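Local coordinates for protein sortase, SrtB family (Streptococcus pneumoniae PCS8235, PDB 4Y4Q) that belongs to the sortase B family and probably acts as a cysteine transpeptidase in assembly of the pneumococcal type II pilus, at residues N76-Y84 / V136-F144; G108-N116 / N124-V132. All blocks are in the same frame, centred on the assembly; numbering follows the deposited sequence.

How the interactions relate
Two contacts on one sheet show how contacts nested along the chain build one sortase domain. Along the chain, interaction 2 (108-116 with 124-132) lies wholly within the loop that interaction 1 (76-84 with 136-144) closes, and their centres are 14 Å apart. Strand 83-88 of interaction 1 runs parallel beside strand 110-112 of interaction 2, whose hairpin partner 124-129 leads on to helix 139-143. The two also touch directly: Y84 CD2 is 3.4 Å from I110 CD1, and F138 CE1 is 3.3 Å from H130 O. The inner hairpin thus supplies sheet, while the outer contact brings the following short helix back onto the earlier strands.

Interaction 1: N76-Y84 / V136-F144; sequences NVYGTNIDY and VMFGDVAKF
A short, weakly bonded helix following a sheet strand, about 139-143, is held in this sortase domain against the loop joining strands 73-77 and 83-88, chiefly by the carboxylate of D140. Its OD2 receives the backbone N of N81 in a nearly straight bond (170°), the donor arriving from above the carboxylate plane; the angle supports the bond, but its modelled length of 2.5 Å is doubtfully short. A weak second bond runs from N81 ND2 to D140 OD1 at 3.2 Å, and K143 NZ adds a long, weak salt bridge to that same OD1 from the helix side. One carboxylate therefore meets three donors, two of them weakly, which together may lower its tendency to take up a proton.

The loop that receives D140, just past a type II beta turn from V77 to T80, is itself braced. T80 OG1, turned between its own backbone N and carbonyl carbon (chi1 73°), donates to V77 O at 2.6 Å while accepting from I82 N in an ST turn.

Beneath this polar layer the contact is apolar. I82 reaches out with CD1, 3.9 Å from F144 CE1 and also near V141 CG2, while V77 CG1 meets the F144 ring at its edge. Farther along, F138 turns its ring edge to one face of Y84 in an offset edge-to-face pair, centroids 5.0 Å apart and planes at 61°; F138 CD2 comes to 3.5 Å from Y84 CE2.

Strands of the same sheet complete the surroundings: I82 lies on L221, F138 and V141 on T223 of strand 218-225, and F144 packs on V235 and edge-to-face with F149 of helix 147-152, so the short helix is wedged between the loop and the sheet.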
ATOM      1  N   ASN A  76      -2.258   9.188   0.267  1.00 28.36           N
ATOM      2  CA  ASN A  76      -3.112   9.801  -0.739  1.00 29.13           C
ATOM      3  C   ASN A  76      -2.669   9.353  -2.131  1.00 33.82           C
ATOM      4  O   ASN A  76      -1.474   9.315  -2.415  1.00 36.20           O
ATOM      5  CB  ASN A  76      -2.999  11.318  -0.613  1.00 34.10           C
ATOM      6  CG  ASN A  76      -4.027  12.065  -1.454  1.00 53.20           C
ATOM      7  OD1 ASN A  76      -4.957  11.472  -2.006  1.00 61.84           O
ATOM      8  ND2 ASN A  76      -3.868  13.381  -1.540  1.00 62.33           N
ATOM      9  N   VAL A  77      -3.622   8.989  -2.986  1.00 32.85           N
ATOM     10  CA  VAL A  77      -3.336   8.795  -4.402  1.00 28.28           C
ATOM     11  C   VAL A  77      -4.193   9.773  -5.216  1.00 34.81           C
ATOM     12  O   VAL A  77      -5.434   9.703  -5.203  1.00 31.49           O
ATOM     13  CB  VAL A  77      -3.600   7.355  -4.859  1.00 28.22           C
ATOM     14  CG1 VAL A  77      -3.395   7.227  -6.385  1.00 24.99           C
ATOM     15  CG2 VAL A  77      -2.691   6.390  -4.120  1.00 22.96           C
ATOM     16  N   TYR A  78      -3.529  10.685  -5.918  1.00 36.51           N
ATOM     17  CA  TYR A  78      -4.205  11.815  -6.554  1.00 40.50           C
ATOM     18  C   TYR A  78      -5.359  11.408  -7.465  1.00 33.43           C
ATOM     19  O   TYR A  78      -5.302  10.378  -8.117  1.00 37.01           O
ATOM     20  CB  TYR A  78      -3.188  12.658  -7.324  1.00 43.33           C
ATOM     21  CG  TYR A  78      -2.081  13.184  -6.440  1.00 47.05           C
ATOM     22  CD1 TYR A  78      -2.368  13.737  -5.202  1.00 53.52           C
ATOM     23  CD2 TYR A  78      -0.752  13.122  -6.837  1.00 43.83           C
ATOM     24  CE1 TYR A  78      -1.365  14.224  -4.384  1.00 52.78           C
ATOM     25  CE2 TYR A  78       0.268  13.603  -6.016  1.00 37.27           C
ATOM     26  CZ  TYR A  78      -0.052  14.157  -4.797  1.00 45.99           C
ATOM     27  OH  TYR A  78       0.947  14.642  -3.982  1.00 53.50           O
ATOM     28  N   GLY A  79      -6.411  12.223  -7.489  1.00 37.50           N
ATOM     29  CA  GLY A  79      -7.583  11.929  -8.295  1.00 36.95           C
ATOM     30  C   GLY A  79      -8.353  10.666  -7.917  1.00 42.55           C
ATOM     31  O   GLY A  79      -9.238  10.256  -8.665  1.00 47.13           O
ATOM     32  N   THR A  80      -8.034  10.043  -6.780  1.00 36.66           N
ATOM     33  CA  THR A  80      -8.790   8.865  -6.345  1.00 38.84           C
ATOM     34  C   THR A  80      -9.392   9.037  -4.957  1.00 38.61           C
ATOM     35  O   THR A  80      -9.157  10.054  -4.303  1.00 38.44           O
ATOM     36  CB  THR A  80      -7.915   7.613  -6.292  1.00 35.74           C
ATOM     37  OG1 THR A  80      -7.037   7.694  -5.161  1.00 35.39           O
ATOM     38  CG2 THR A  80      -7.102   7.451  -7.576  1.00 32.63           C
ATOM     39  N   ASN A  81     -10.156   8.037  -4.513  1.00 33.52           N
ATOM     40  CA  ASN A  81     -10.687   8.010  -3.147  1.00 43.53           C
ATOM     41  C   ASN A  81      -9.710   7.380  -2.149  1.00 39.34           C
ATOM     42  O   ASN A  81     -10.074   7.072  -1.023  1.00 38.23           O
ATOM     43  CB  ASN A  81     -12.023   7.263  -3.095  1.00 45.23           C
ATOM     44  CG  ASN A  81     -13.119   7.958  -3.899  1.00 65.03           C
ATOM     45  OD1 ASN A  81     -13.297   9.177  -3.809  1.00 65.99           O
ATOM     46  ND2 ASN A  81     -13.854   7.181  -4.696  1.00 65.48           N
ATOM     47  N   ILE A  82      -8.474   7.163  -2.570  1.00 36.45           N
ATOM     48  CA  ILE A  82      -7.466   6.623  -1.666  1.00 36.06           C
ATOM     49  C   ILE A  82      -6.891   7.782  -0.874  1.00 34.58           C
ATOM     50  O   ILE A  82      -6.030   8.523  -1.367  1.00 35.25           O
ATOM     51  CB  ILE A  82      -6.377   5.902  -2.442  1.00 37.54           C
ATOM     52  CG1 ILE A  82      -7.030   4.858  -3.357  1.00 31.39           C
ATOM     53  CG2 ILE A  82      -5.374   5.274  -1.484  1.00 37.98           C
ATOM     54  CD1 ILE A  82      -6.060   3.968  -4.111  1.00 28.20           C
ATOM     55  N   ASP A  83      -7.619   8.119   0.173  1.00 37.08           N
ATOM     56  CA  ASP A  83      -7.198   9.094   1.139  1.00 37.86           C
ATOM     57  C   ASP A  83      -7.496   8.343   2.397  1.00 39.73           C
ATOM     58  O   ASP A  83      -8.630   7.925   2.624  1.00 47.53           O
ATOM     59  CB  ASP A  83      -8.057  10.352   1.050  1.00 45.92           C
ATOM     60  CG  ASP A  83      -7.533  11.477   1.920  1.00 49.86           C
ATOM     61  OD1 ASP A  83      -6.298  11.618   2.032  1.00 46.85           O
ATOM     62  OD2 ASP A  83      -8.357  12.223   2.492  1.00 58.00           O
ATOM     63  N   TYR A  84      -6.489   8.157   3.225  1.00 37.92           N
ATOM     64  CA  TYR A  84      -6.720   7.386   4.436  1.00 39.75           C
ATOM     65  C   TYR A  84      -5.632   7.591   5.484  1.00 35.75           C
ATOM     66  O   TYR A  84      -4.448   7.737   5.147  1.00 30.88           O
ATOM     67  CB  TYR A  84      -6.767   5.888   4.092  1.00 42.88           C
ATOM     68  CG  TYR A  84      -7.888   5.474   3.157  1.00 37.87           C
ATOM     69  CD1 TYR A  84      -9.221   5.730   3.477  1.00 44.62           C
ATOM     70  CD2 TYR A  84      -7.616   4.792   1.972  1.00 36.34           C
ATOM     71  CE1 TYR A  84     -10.256   5.344   2.626  1.00 46.16           C
ATOM     72  CE2 TYR A  84      -8.643   4.399   1.118  1.00 43.94           C
ATOM     73  CZ  TYR A  84      -9.958   4.680   1.450  1.00 46.10           C
ATOM     74  OH  TYR A  84     -10.974   4.290   0.607  1.00 53.79           O
ATOM     75  N   VAL A 136     -17.041   1.392   5.232  1.00109.75           N
ATOM     76  CA  VAL A 136     -16.079   1.847   4.235  1.00104.36           C
ATOM     77  C   VAL A 136     -15.595   0.697   3.351  1.00102.11           C
ATOM     78  O   VAL A 136     -15.527  -0.460   3.785  1.00102.46           O
ATOM     79  CB  VAL A 136     -14.871   2.563   4.886  1.00 98.38           C
ATOM     80  CG1 VAL A 136     -13.956   1.559   5.569  1.00 99.11           C
ATOM     81  CG2 VAL A 136     -14.100   3.377   3.852  1.00 87.83           C
ATOM     82  N   MET A 137     -15.294   1.023   2.098  1.00 96.62           N
ATOM     83  CA  MET A 137     -14.689   0.072   1.181  1.00 90.57           C
ATOM     84  C   MET A 137     -13.558   0.770   0.462  1.00 80.05           C
ATOM     85  O   MET A 137     -13.318   1.962   0.664  1.00 85.61           O
ATOM     86  CB  MET A 137     -15.712  -0.457   0.177  1.00 99.54           C
ATOM     87  CG  MET A 137     -16.932  -1.095   0.827  1.00110.06           C
ATOM     88  SD  MET A 137     -18.260  -1.476  -0.329  1.00180.81           S
ATOM     89  CE  MET A 137     -18.468   0.118  -1.111  1.00 67.43           C
ATOM     90  N   PHE A 138     -12.866   0.028  -0.383  1.00 68.86           N
ATOM     91  CA  PHE A 138     -11.650   0.526  -0.994  1.00 61.21           C
ATOM     92  C   PHE A 138     -11.766   0.290  -2.477  1.00 65.52           C
ATOM     93  O   PHE A 138     -10.852  -0.230  -3.123  1.00 67.97           O
ATOM     94  CB  PHE A 138     -10.440  -0.170  -0.365  1.00 48.35           C
ATOM     95  CG  PHE A 138     -10.360   0.040   1.115  1.00 47.90           C
ATOM     96  CD1 PHE A 138     -11.051  -0.794   1.986  1.00 52.17           C
ATOM     97  CD2 PHE A 138      -9.656   1.118   1.638  1.00 49.19           C
ATOM     98  CE1 PHE A 138     -11.020  -0.577   3.363  1.00 55.74           C
ATOM     99  CE2 PHE A 138      -9.616   1.347   3.008  1.00 48.67           C
ATOM    100  CZ  PHE A 138     -10.298   0.493   3.876  1.00 53.29           C
ATOM    101  N   GLY A 139     -12.922   0.703  -2.995  1.00 62.96           N
ATOM    102  CA  GLY A 139     -13.322   0.473  -4.367  1.00 60.39           C
ATOM    103  C   GLY A 139     -12.337   0.952  -5.410  1.00 58.01           C
ATOM    104  O   GLY A 139     -12.225   0.325  -6.464  1.00 59.21           O
ATOM    105  N   ASP A 140     -11.623   2.043  -5.128  1.00 53.92           N
ATOM    106  CA  ASP A 140     -10.694   2.602  -6.113  1.00 47.82           C
ATOM    107  C   ASP A 140      -9.492   1.694  -6.352  1.00 42.29           C
ATOM    108  O   ASP A 140      -8.886   1.727  -7.430  1.00 40.23           O
ATOM    109  CB  ASP A 140     -10.248   4.020  -5.734  1.00 46.27           C
ATOM    110  CG  ASP A 140     -11.281   5.096  -6.114  1.00 51.21           C
ATOM    111  OD1 ASP A 140     -12.465   4.769  -6.357  1.00 55.02           O
ATOM    112  OD2 ASP A 140     -10.902   6.284  -6.155  1.00 51.51           O
ATOM    113  N   VAL A 141      -9.146   0.865  -5.372  1.00 34.89           N
ATOM    114  CA  VAL A 141      -8.007  -0.032  -5.578  1.00 33.65           C
ATOM    115  C   VAL A 141      -8.245  -0.952  -6.781  1.00 34.27           C
ATOM    116  O   VAL A 141      -7.400  -1.055  -7.674  1.00 38.69           O
ATOM    117  CB  VAL A 141      -7.666  -0.852  -4.315  1.00 38.00           C
ATOM    118  CG1 VAL A 141      -6.390  -1.654  -4.529  1.00 33.83           C
ATOM    119  CG2 VAL A 141      -7.485   0.069  -3.131  1.00 39.01           C
ATOM    120  N   ALA A 142      -9.412  -1.586  -6.815  1.00 33.81           N
ATOM    121  CA  ALA A 142      -9.775  -2.493  -7.901  1.00 39.68           C
ATOM    122  C   ALA A 142      -9.856  -1.789  -9.257  1.00 41.45           C
ATOM    123  O   ALA A 142      -9.780  -2.444 -10.299  1.00 41.91           O
ATOM    124  CB  ALA A 142     -11.102  -3.166  -7.598  1.00 46.37           C
ATOM    125  N   LYS A 143     -10.020  -0.463  -9.257  1.00 40.07           N
ATOM    126  CA  LYS A 143     -10.148   0.259 -10.526  1.00 34.79           C
ATOM    127  C   LYS A 143      -8.824   0.282 -11.264  1.00 34.88           C
ATOM    128  O   LYS A 143      -8.787   0.522 -12.470  1.00 39.12           O
ATOM    129  CB  LYS A 143     -10.664   1.688 -10.328  1.00 39.13           C
ATOM    130  CG  LYS A 143     -12.028   1.787  -9.682  1.00 41.22           C
ATOM    131  CD  LYS A 143     -12.592   3.192  -9.833  1.00 41.31           C
ATOM    132  CE  LYS A 143     -13.871   3.368  -9.020  1.00 46.70           C
ATOM    133  NZ  LYS A 143     -14.379   4.766  -9.135  1.00 56.87           N
ATOM    134  N   PHE A 144      -7.733   0.030 -10.546  1.00 30.66           N
ATOM    135  CA  PHE A 144      -6.421  -0.045 -11.186  1.00 27.02           C
ATOM    136  C   PHE A 144      -6.290  -1.271 -12.099  1.00 33.28           C
ATOM    137  O   PHE A 144      -5.314  -1.401 -12.835  1.00 33.40           O
ATOM    138  CB  PHE A 144      -5.299  -0.022 -10.137  1.00 24.98           C
ATOM    139  CG  PHE A 144      -5.075   1.339  -9.519  1.00 23.89           C
ATOM    140  CD1 PHE A 144      -5.815   1.752  -8.419  1.00 27.05           C
ATOM    141  CD2 PHE A 144      -4.138   2.212 -10.056  1.00 22.08           C
ATOM    142  CE1 PHE A 144      -5.614   3.021  -7.859  1.00 30.54           C
ATOM    143  CE2 PHE A 144      -3.928   3.483  -9.497  1.00 22.13           C
ATOM    144  CZ  PHE A 144      -4.666   3.886  -8.404  1.00 24.16           C
TER

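Interaction 2: G108-N116 / N124-V132; sequences GAIFLDARN and NTIIYGHHV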
ATOM      1  N   GLY A 108     -12.412   5.676   7.066  1.00 72.68           N
ATOM      2  CA  GLY A 108     -11.776   4.382   6.872  1.00 64.51           C
ATOM      3  C   GLY A 108     -10.348   4.435   7.385  1.00 52.94           C
ATOM      4  O   GLY A 108      -9.855   5.508   7.717  1.00 55.43           O
ATOM      5  N   ALA A 109      -9.675   3.295   7.462  1.00 47.93           N
ATOM      6  CA  ALA A 109      -8.289   3.282   7.928  1.00 47.35           C
ATOM      7  C   ALA A 109      -7.514   2.139   7.291  1.00 45.14           C
ATOM      8  O   ALA A 109      -8.087   1.098   6.980  1.00 45.41           O
ATOM      9  CB  ALA A 109      -8.230   3.191   9.454  1.00 35.73           C
ATOM     10  N   ILE A 110      -6.210   2.338   7.111  1.00 39.02           N
ATOM     11  CA  ILE A 110      -5.358   1.357   6.448  1.00 35.08           C
ATOM     12  C   ILE A 110      -4.293   0.854   7.413  1.00 33.96           C
ATOM     13  O   ILE A 110      -3.587   1.663   8.014  1.00 36.29           O
ATOM     14  CB  ILE A 110      -4.703   1.983   5.218  1.00 40.92           C
ATOM     15  CG1 ILE A 110      -5.706   2.020   4.066  1.00 42.71           C
ATOM     16  CG2 ILE A 110      -3.503   1.192   4.781  1.00 46.83           C
ATOM     17  CD1 ILE A 110      -5.117   2.598   2.819  1.00 45.15           C
ATOM     18  N   PHE A 111      -4.188  -0.467   7.571  1.00 36.35           N
ATOM     19  CA  PHE A 111      -3.324  -1.074   8.594  1.00 31.79           C
ATOM     20  C   PHE A 111      -1.997  -1.585   8.041  1.00 31.16           C
ATOM     21  O   PHE A 111      -1.973  -2.356   7.078  1.00 32.59           O
ATOM     22  CB  PHE A 111      -4.026  -2.267   9.226  1.00 35.92           C
ATOM     23  CG  PHE A 111      -5.208  -1.906  10.074  1.00 52.97           C
ATOM     24  CD1 PHE A 111      -6.390  -1.446   9.498  1.00 52.95           C
ATOM     25  CD2 PHE A 111      -5.151  -2.052  11.454  1.00 62.55           C
ATOM     26  CE1 PHE A 111      -7.486  -1.126  10.285  1.00 57.59           C
ATOM     27  CE2 PHE A 111      -6.248  -1.736  12.252  1.00 65.71           C
ATOM     28  CZ  PHE A 111      -7.415  -1.271  11.667  1.00 63.41           C
ATOM     29  N   LEU A 112      -0.896  -1.179   8.661  1.00 33.44           N
ATOM     30  CA  LEU A 112       0.409  -1.726   8.315  1.00 28.95           C
ATOM     31  C   LEU A 112       0.455  -3.139   8.869  1.00 39.58           C
ATOM     32  O   LEU A 112      -0.098  -3.403   9.941  1.00 35.95           O
ATOM     33  CB  LEU A 112       1.535  -0.913   8.949  1.00 30.60           C
ATOM     34  CG  LEU A 112       2.053   0.344   8.250  1.00 36.49           C
ATOM     35  CD1 LEU A 112       0.934   1.356   7.967  1.00 27.29           C
ATOM     36  CD2 LEU A 112       3.145   0.986   9.101  1.00 33.39           C
ATOM     37  N   ASP A 113       1.090  -4.047   8.135  1.00 34.05           N
ATOM     38  CA  ASP A 113       1.321  -5.395   8.647  1.00 34.20           C
ATOM     39  C   ASP A 113       2.047  -5.262   9.979  1.00 34.47           C
ATOM     40  O   ASP A 113       2.975  -4.464  10.104  1.00 33.81           O
ATOM     41  CB  ASP A 113       2.180  -6.187   7.661  1.00 31.08           C
ATOM     42  CG  ASP A 113       2.165  -7.678   7.942  1.00 49.31           C
ATOM     43  OD1 ASP A 113       2.790  -8.124   8.947  1.00 35.85           O
ATOM     44  OD2 ASP A 113       1.519  -8.407   7.150  1.00 33.07           O
ATOM     45  N   ALA A 114       1.612  -6.026  10.974  1.00 40.53           N
ATOM     46  CA  ALA A 114       2.194  -5.971  12.320  1.00 40.70           C
ATOM     47  C   ALA A 114       3.688  -6.313  12.377  1.00 42.23           C
ATOM     48  O   ALA A 114       4.353  -6.005  13.361  1.00 42.73           O
ATOM     49  CB  ALA A 114       1.406  -6.861  13.279  1.00 43.97           C
ATOM     50  N   ARG A 115       4.201  -6.946  11.327  1.00 39.22           N
ATOM     51  CA  ARG A 115       5.606  -7.337  11.258  1.00 42.51           C
ATOM     52  C   ARG A 115       6.502  -6.245  10.651  1.00 37.60           C
ATOM     53  O   ARG A 115       7.739  -6.329  10.730  1.00 38.06           O
ATOM     54  CB  ARG A 115       5.755  -8.656  10.471  1.00 39.95           C
ATOM     55  CG  ARG A 115       5.222  -9.902  11.213  1.00 43.54           C
ATOM     56  CD  ARG A 115       4.911 -11.047  10.266  1.00 43.36           C
ATOM     57  NE  ARG A 115       3.989 -10.642   9.203  1.00 40.26           N
ATOM     58  CZ  ARG A 115       3.596 -11.435   8.208  1.00 44.78           C
ATOM     59  NH1 ARG A 115       4.051 -12.684   8.138  1.00 41.81           N
ATOM     60  NH2 ARG A 115       2.751 -10.978   7.286  1.00 37.07           N
ATOM     61  N   ASN A 116       5.882  -5.239  10.034  1.00 34.76           N
ATOM     62  CA  ASN A 116       6.635  -4.146   9.412  1.00 38.78           C
ATOM     63  C   ASN A 116       7.049  -3.050  10.401  1.00 40.70           C
ATOM     64  O   ASN A 116       6.367  -2.808  11.406  1.00 35.57           O
ATOM     65  CB  ASN A 116       5.819  -3.484   8.310  1.00 32.17           C
ATOM     66  CG  ASN A 116       5.928  -4.196   6.974  1.00 31.65           C
ATOM     67  OD1 ASN A 116       4.928  -4.369   6.279  1.00 33.21           O
ATOM     68  ND2 ASN A 116       7.147  -4.580   6.589  1.00 32.46           N
ATOM     69  N   ASN A 124      10.097  -3.716   1.840  1.00 28.92           N
ATOM     70  CA  ASN A 124       8.701  -3.825   1.447  1.00 27.79           C
ATOM     71  C   ASN A 124       7.776  -3.679   2.650  1.00 31.09           C
ATOM     72  O   ASN A 124       7.922  -4.383   3.649  1.00 33.93           O
ATOM     73  CB  ASN A 124       8.442  -5.158   0.743  1.00 23.16           C
ATOM     74  CG  ASN A 124       8.800  -6.352   1.605  1.00 28.08           C
ATOM     75  OD1 ASN A 124       9.821  -6.351   2.294  1.00 24.47           O
ATOM     76  ND2 ASN A 124       7.959  -7.379   1.573  1.00 24.07           N
ATOM     77  N   THR A 125       6.822  -2.761   2.544  1.00 28.40           N
ATOM     78  CA  THR A 125       5.839  -2.543   3.604  1.00 24.37           C
ATOM     79  C   THR A 125       4.455  -2.852   3.059  1.00 30.88           C
ATOM     80  O   THR A 125       4.040  -2.306   2.019  1.00 29.27           O
ATOM     81  CB  THR A 125       5.833  -1.082   4.080  1.00 30.81           C
ATOM     82  OG1 THR A 125       7.151  -0.694   4.506  1.00 30.91           O
ATOM     83  CG2 THR A 125       4.854  -0.915   5.234  1.00 24.09           C
ATOM     84  N   ILE A 126       3.728  -3.716   3.757  1.00 21.21           N
ATOM     85  CA  ILE A 126       2.429  -4.158   3.263  1.00 24.45           C
ATOM     86  C   ILE A 126       1.338  -3.516   4.108  1.00 26.14           C
ATOM     87  O   ILE A 126       1.375  -3.573   5.348  1.00 28.63           O
ATOM     88  CB  ILE A 126       2.307  -5.694   3.296  1.00 27.92           C
ATOM     89  CG1 ILE A 126       3.477  -6.317   2.523  1.00 26.32           C
ATOM     90  CG2 ILE A 126       0.961  -6.155   2.731  1.00 20.59           C
ATOM     91  CD1 ILE A 126       3.462  -7.821   2.496  1.00 30.94           C
ATOM     92  N   ILE A 127       0.390  -2.866   3.437  1.00 22.36           N
ATOM     93  CA  ILE A 127      -0.675  -2.154   4.137  1.00 22.79           C
ATOM     94  C   ILE A 127      -2.036  -2.644   3.637  1.00 24.12           C
ATOM     95  O   ILE A 127      -2.211  -2.897   2.442  1.00 32.72           O
ATOM     96  CB  ILE A 127      -0.510  -0.627   3.993  1.00 35.12           C
ATOM     97  CG1 ILE A 127      -0.671  -0.187   2.551  1.00 36.05           C
ATOM     98  CG2 ILE A 127       0.880  -0.187   4.457  1.00 27.49           C
ATOM     99  CD1 ILE A 127      -0.450   1.305   2.369  1.00 37.50           C
ATOM    100  N   TYR A 128      -2.986  -2.790   4.558  1.00 26.29           N
ATOM    101  CA  TYR A 128      -4.237  -3.484   4.277  1.00 33.72           C
ATOM    102  C   TYR A 128      -5.448  -2.560   4.385  1.00 39.04           C
ATOM    103  O   TYR A 128      -5.541  -1.760   5.315  1.00 34.98           O
ATOM    104  CB  TYR A 128      -4.429  -4.644   5.271  1.00 30.13           C
ATOM    105  CG  TYR A 128      -3.302  -5.655   5.268  1.00 34.70           C
ATOM    106  CD1 TYR A 128      -3.198  -6.613   4.260  1.00 33.59           C
ATOM    107  CD2 TYR A 128      -2.348  -5.663   6.281  1.00 34.20           C
ATOM    108  CE1 TYR A 128      -2.158  -7.552   4.259  1.00 33.52           C
ATOM    109  CE2 TYR A 128      -1.310  -6.592   6.291  1.00 38.06           C
ATOM    110  CZ  TYR A 128      -1.223  -7.532   5.277  1.00 37.63           C
ATOM    111  OH  TYR A 128      -0.198  -8.456   5.284  1.00 38.06           O
ATOM    112  N   GLY A 129      -6.381  -2.684   3.445  1.00 39.49           N
ATOM    113  CA  GLY A 129      -7.691  -2.078   3.613  1.00 44.18           C
ATOM    114  C   GLY A 129      -8.749  -3.163   3.700  1.00 45.50           C
ATOM    115  O   GLY A 129      -9.003  -3.848   2.709  1.00 48.13           O
ATOM    116  N   HIS A 130      -9.366  -3.328   4.868  1.00 50.76           N
ATOM    117  CA  HIS A 130     -10.373  -4.372   5.055  1.00 65.87           C
ATOM    118  C   HIS A 130     -11.753  -3.896   4.640  1.00 75.71           C
ATOM    119  O   HIS A 130     -12.276  -2.942   5.210  1.00 88.20           O
ATOM    120  CB  HIS A 130     -10.436  -4.823   6.519  1.00 71.44           C
ATOM    121  CG  HIS A 130      -9.103  -5.159   7.115  1.00 78.62           C
ATOM    122  ND1 HIS A 130      -8.280  -6.138   6.600  1.00 80.08           N
ATOM    123  CD2 HIS A 130      -8.461  -4.655   8.196  1.00 84.34           C
ATOM    124  CE1 HIS A 130      -7.181  -6.216   7.334  1.00 82.02           C
ATOM    125  NE2 HIS A 130      -7.267  -5.327   8.308  1.00 86.29           N
ATOM    126  N   HIS A 131     -12.347  -4.563   3.658  1.00 76.65           N
ATOM    127  CA  HIS A 131     -13.727  -4.281   3.287  1.00 86.28           C
ATOM    128  C   HIS A 131     -14.661  -4.728   4.412  1.00 91.22           C
ATOM    129  O   HIS A 131     -14.600  -5.871   4.868  1.00 90.07           O
ATOM    130  CB  HIS A 131     -14.078  -4.979   1.964  1.00 92.80           C
ATOM    131  CG  HIS A 131     -15.506  -4.808   1.533  1.00105.79           C
ATOM    132  ND1 HIS A 131     -16.000  -5.371   0.375  1.00111.52           N
ATOM    133  CD2 HIS A 131     -16.545  -4.147   2.096  1.00112.66           C
ATOM    134  CE1 HIS A 131     -17.278  -5.065   0.247  1.00116.70           C
ATOM    135  NE2 HIS A 131     -17.636  -4.322   1.278  1.00117.04           N
ATOM    136  N   VAL A 132     -15.576  -3.827   4.773  1.00 30.00           N
ATOM    137  CA  VAL A 132     -16.621  -4.065   5.769  1.00 30.00           C
ATOM    138  C   VAL A 132     -18.018  -3.993   5.136  1.00 30.00           C
ATOM    139  O   VAL A 132     -18.299  -3.115   4.321  1.00 30.00           O
ATOM    140  CB  VAL A 132     -16.538  -3.056   6.929  1.00 20.00           C
ATOM    141  CG1 VAL A 132     -16.038  -3.741   8.192  1.00 20.00           C
ATOM    142  CG2 VAL A 132     -15.638  -1.889   6.554  1.00 20.00           C
TER
HETATM  143  O   HOH W   1      -9.068  -1.551   6.958  1.00 48.91           O
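D113 OD2 is gripped by two donors, Y128 OH at 2.5 Å and R115 NH2 at 2.9 Å, at the end of the antiparallel beta hairpin made by strands 110-112 and 124-129 of the sortase sheet. The tyrosine hydroxyl takes the anti lone pair of this oxygen, whereas the arginine comes from the syn side. R115 grips the carboxylate side-on, its NE reaching OD1 with that oxygen in the guanidinium plane. OD1 also accepts R115 N through its anti lone pair, closing an Asx turn. Four bonds thus fix the rotation of the carboxylate and would probably favour its charged form. With its CG anti to the backbone N (chi1 -165°), D113 extends toward Y128, whose ring meets the aspartate at its edge, the two planes 46° apart.

The strands are zipped by F111 and Y128, an antiparallel hydrogen-bonded pair joined N to O in both directions. Next to them, L112 and I127 form a non-hydrogen-bonded pair; L112 CD1 touches I127 CG2 at 3.8 Å, and I110 CG2 approaches I127 CB. The I127 side chain also lies on I75, I219 and L221, so that this side of the hairpin faces other strands of the sheet. F111 instead meets the H130 ring obliquely.

Beyond L112 the ladder continues with D113 N donating to I126 O. The chain then bends through a type I turn from D113 to N116, and the N116 side chain takes over from the backbone. Its OD1 accepts I126 N at 2.9 Å, and its ND2 donates to N124 O at 3.0 Å, on a lone pair in the carbonyl plane. At the other end one water bridges the chains just beyond the strands, giving to A109 O and accepting from H130 N, each at 2.8 Å.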